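Local coordinates for protein putative laminarinase (Phanerochaete chrysosporium, PDB 2W39) that probably hydrolyses O-glycosyl bonds of beta-glucans such as laminarin, as an extracellular glycoside hydrolase of family 16 from a white-rot fungus, at residues D50-R55 with W289-V294. Residues are numbered along the deposited sequence; the frame is centred on the assembly and turned at random. Where two conformers were deposited one is given.
With NAG (2-acetamido-2-deoxy-beta-D-glucopyranose), chain C.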
loop_
_atom_site.group_PDB
_atom_site.type_symbol
_atom_site.label_atom_id
_atom_site.label_comp_id
_atom_site.label_asym_id
_atom_site.label_seq_id
_atom_site.Cartn_x
_atom_site.Cartn_y
_atom_site.Cartn_z
ATOM N N ASP A 50 -9.578 10.203 15.738
ATOM C CA ASP A 50 -8.235 9.938 15.209
ATOM C C ASP A 50 -8.157 8.587 14.485
ATOM O O ASP A 50 -7.126 7.914 14.523
ATOM C CB ASP A 50 -7.157 10.063 16.307
ATOM C CG ASP A 50 -7.256 8.985 17.364
ATOM O OD1 ASP A 50 -8.313 8.332 17.489
ATOM O OD2 ASP A 50 -6.252 8.790 18.082
ATOM N N THR A 51 -9.245 8.212 13.821
ATOM C CA THR A 51 -9.345 6.920 13.155
ATOM C C THR A 51 -9.955 7.034 11.765
ATOM O O THR A 51 -10.992 7.683 11.570
ATOM C CB THR A 51 -10.210 5.962 14.001
ATOM O OG1 THR A 51 -9.546 5.718 15.245
ATOM C CG2 THR A 51 -10.397 4.630 13.293
ATOM N N LEU A 52 -9.301 6.368 10.813
ATOM C CA LEU A 52 -9.884 6.077 9.517
ATOM C C LEU A 52 -9.940 4.566 9.382
ATOM O O LEU A 52 -8.898 3.895 9.470
ATOM C CB LEU A 52 -9.041 6.664 8.393
ATOM C CG LEU A 52 -9.483 6.325 6.972
ATOM C CD1 LEU A 52 -10.733 7.068 6.588
ATOM C CD2 LEU A 52 -8.354 6.547 5.941
ATOM N N ILE A 53 -11.143 4.042 9.174
ATOM C CA ILE A 53 -11.314 2.631 8.837
ATOM C C ILE A 53 -11.746 2.513 7.387
ATOM O O ILE A 53 -12.663 3.225 6.934
ATOM C CB ILE A 53 -12.408 1.963 9.712
ATOM C CG1 ILE A 53 -12.151 2.123 11.211
ATOM C CG2 ILE A 53 -12.662 0.500 9.299
ATOM C CD1 ILE A 53 -10.877 1.538 11.637
ATOM N N LEU A 54 -11.075 1.619 6.657
ATOM C CA LEU A 54 -11.432 1.276 5.275
ATOM C C LEU A 54 -11.576 -0.231 5.284
ATOM O O LEU A 54 -10.622 -0.930 5.606
ATOM C CB LEU A 54 -10.314 1.654 4.285
ATOM C CG LEU A 54 -9.871 3.115 4.323
ATOM C CD1 LEU A 54 -8.626 3.291 3.466
ATOM C CD2 LEU A 54 -11.003 4.078 3.890
ATOM N N ARG A 55 -12.762 -0.743 4.963
ATOM C CA ARG A 55 -13.037 -2.168 5.159
ATOM C C ARG A 55 -13.801 -2.802 4.007
ATOM O O ARG A 55 -14.455 -2.127 3.213
ATOM C CB ARG A 55 -13.807 -2.404 6.474
ATOM C CG ARG A 55 -15.143 -1.658 6.551
ATOM C CD ARG A 55 -16.144 -2.243 7.552
ATOM N NE ARG A 55 -15.693 -2.232 8.940
ATOM C CZ ARG A 55 -15.846 -1.240 9.824
ATOM N NH1 ARG A 55 -15.388 -1.452 11.043
ATOM N NH2 ARG A 55 -16.412 -0.048 9.528
ATOM N N TRP A 289 -8.354 -1.723 7.004
ATOM C CA TRP A 289 -7.328 -0.781 7.416
ATOM C C TRP A 289 -7.856 0.006 8.601
ATOM O O TRP A 289 -9.012 0.430 8.596
ATOM C CB TRP A 289 -7.078 0.224 6.293
ATOM C CG TRP A 289 -6.394 -0.282 5.054
ATOM C CD1 TRP A 289 -6.985 -0.638 3.871
ATOM C CD2 TRP A 289 -4.986 -0.417 4.860
ATOM N NE1 TRP A 289 -6.020 -1.019 2.954
ATOM C CE2 TRP A 289 -4.785 -0.868 3.535
ATOM C CE3 TRP A 289 -3.869 -0.192 5.680
ATOM C CZ2 TRP A 289 -3.509 -1.088 3.006
ATOM C CZ3 TRP A 289 -2.597 -0.435 5.154
ATOM C CH2 TRP A 289 -2.432 -0.877 3.835
ATOM N N ASP A 290 -6.997 0.249 9.595
ATOM C CA ASP A 290 -7.258 1.229 10.659
ATOM C C ASP A 290 -6.033 2.127 10.642
ATOM O O ASP A 290 -4.920 1.672 10.968
ATOM C CB ASP A 290 -7.459 0.526 12.014
ATOM C CG ASP A 290 -7.633 1.496 13.176
ATOM O OD1 ASP A 290 -7.265 2.673 13.067
ATOM O OD2 ASP A 290 -8.125 1.047 14.242
ATOM N N ILE A 291 -6.229 3.362 10.194
ATOM C CA ILE A 291 -5.139 4.303 9.975
ATOM C C ILE A 291 -5.294 5.463 10.955
ATOM O O ILE A 291 -6.372 6.074 11.052
ATOM C CB ILE A 291 -5.143 4.769 8.512
ATOM C CG1 ILE A 291 -4.740 3.580 7.618
ATOM C CG2 ILE A 291 -4.196 5.956 8.308
ATOM C CD1 ILE A 291 -5.089 3.734 6.145
ATOM N N ALA A 292 -4.231 5.727 11.712
ATOM C CA ALA A 292 -4.207 6.823 12.678
ATOM C C ALA A 292 -3.932 8.166 12.003
ATOM O O ALA A 292 -4.505 9.195 12.403
ATOM C CB ALA A 292 -3.155 6.545 13.769
ATOM N N SER A 293 -3.049 8.173 11.000
ATOM C CA SER A 293 -2.741 9.396 10.268
ATOM C C SER A 293 -1.972 9.048 9.012
ATOM O O SER A 293 -1.274 8.014 8.943
ATOM C CB SER A 293 -1.905 10.369 11.112
ATOM O OG SER A 293 -0.676 9.787 11.497
ATOM N N VAL A 294 -2.078 9.942 8.031
ATOM C CA VAL A 294 -1.156 9.972 6.893
ATOM C C VAL A 294 -0.697 11.417 6.782
ATOM O O VAL A 294 -1.537 12.322 6.740
ATOM C CB VAL A 294 -1.788 9.478 5.578
ATOM C CG1 VAL A 294 -0.803 9.637 4.418
ATOM C CG2 VAL A 294 -2.229 8.014 5.704
HETATM C C1 NAG C . -19.177 1.563 11.654
HETATM C C2 NAG C . -20.045 1.171 12.866
HETATM C C3 NAG C . -19.314 1.401 14.195
HETATM C C4 NAG C . -17.876 0.903 14.163
HETATM C C5 NAG C . -17.166 1.476 12.936
HETATM C C6 NAG C . -15.696 1.058 12.881
HETATM C C7 NAG C . -22.507 1.520 12.970
HETATM C C8 NAG C . -23.568 2.579 13.041
HETATM N N2 NAG C . -21.258 1.976 12.866
HETATM O O3 NAG C . -20.000 0.773 15.262
HETATM O O4 NAG C . -17.213 1.308 15.340
HETATM O O5 NAG C . -17.865 1.026 11.784
HETATM O O6 NAG C . -15.564 -0.342 12.747
HETATM O O7 NAG C . -22.818 0.329 13.013
HETATM O O HOH W 1 -8.906 3.026 16.041
#
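Leu52 and Leu54 pair with Ile291 and Trp289 as adjacent antiparallel strands in one sheet of the GH16 beta-sandwich, the two short axes running 4.7 Å apart at 164°. Four backbone hydrogen bonds set the register. Leu52 N donates to Ile291 O and Ile291 N returns a bond to Leu52 O (2.8 Å); Leu54 and Trp289 form the second such pair. Between them Ile53 faces Asp290 in a non-hydrogen-bonded pair, where Ile53 CA approaches Trp289 O at 3.2 Å in a CA-H...O contact. At Ala292 the chain turns a corner, and Ala292 and Ser293 together face Asp88 in a classic beta bulge.

Apolar contacts lie on the buried face, toward strand 69-76 of the other sheet, whose Ile74 touches both leucines. Leu52 CD2 meets Ile291 CD1 at 4.3 Å, and Leu54 CB lies 4.1 Å from Trp289 CD1. The indole NE1 is satisfied by Asn250 O.

Polar contacts gather on the other face. Farther along it, in the modelled conformer, one of two deposited, Arg55 NH2 is placed to donate to the ring oxygen O5 of the N-acetylglucosamine attached to Asn43, a doubtful contact because NH1 sits implausibly close to O6 of the same sugar. Asp290, with CG anti to the backbone N (chi1 176°), sets its carboxylate 3.6 Å from Ile53 CD1, measured to CG, while OD1 comes 3.7 Å from Thr51 CG2. OD1 also forms a salt bridge with Arg90, whose NH2 bonds to Asp50 O. An alanine at Asp290 would probably leave Arg90 without this charged mate and Thr51 without its water-mediated link across the strands. That link runs through one water, which donates to Asp290 OD2 and hydrogen-bonds to Thr51 OG1.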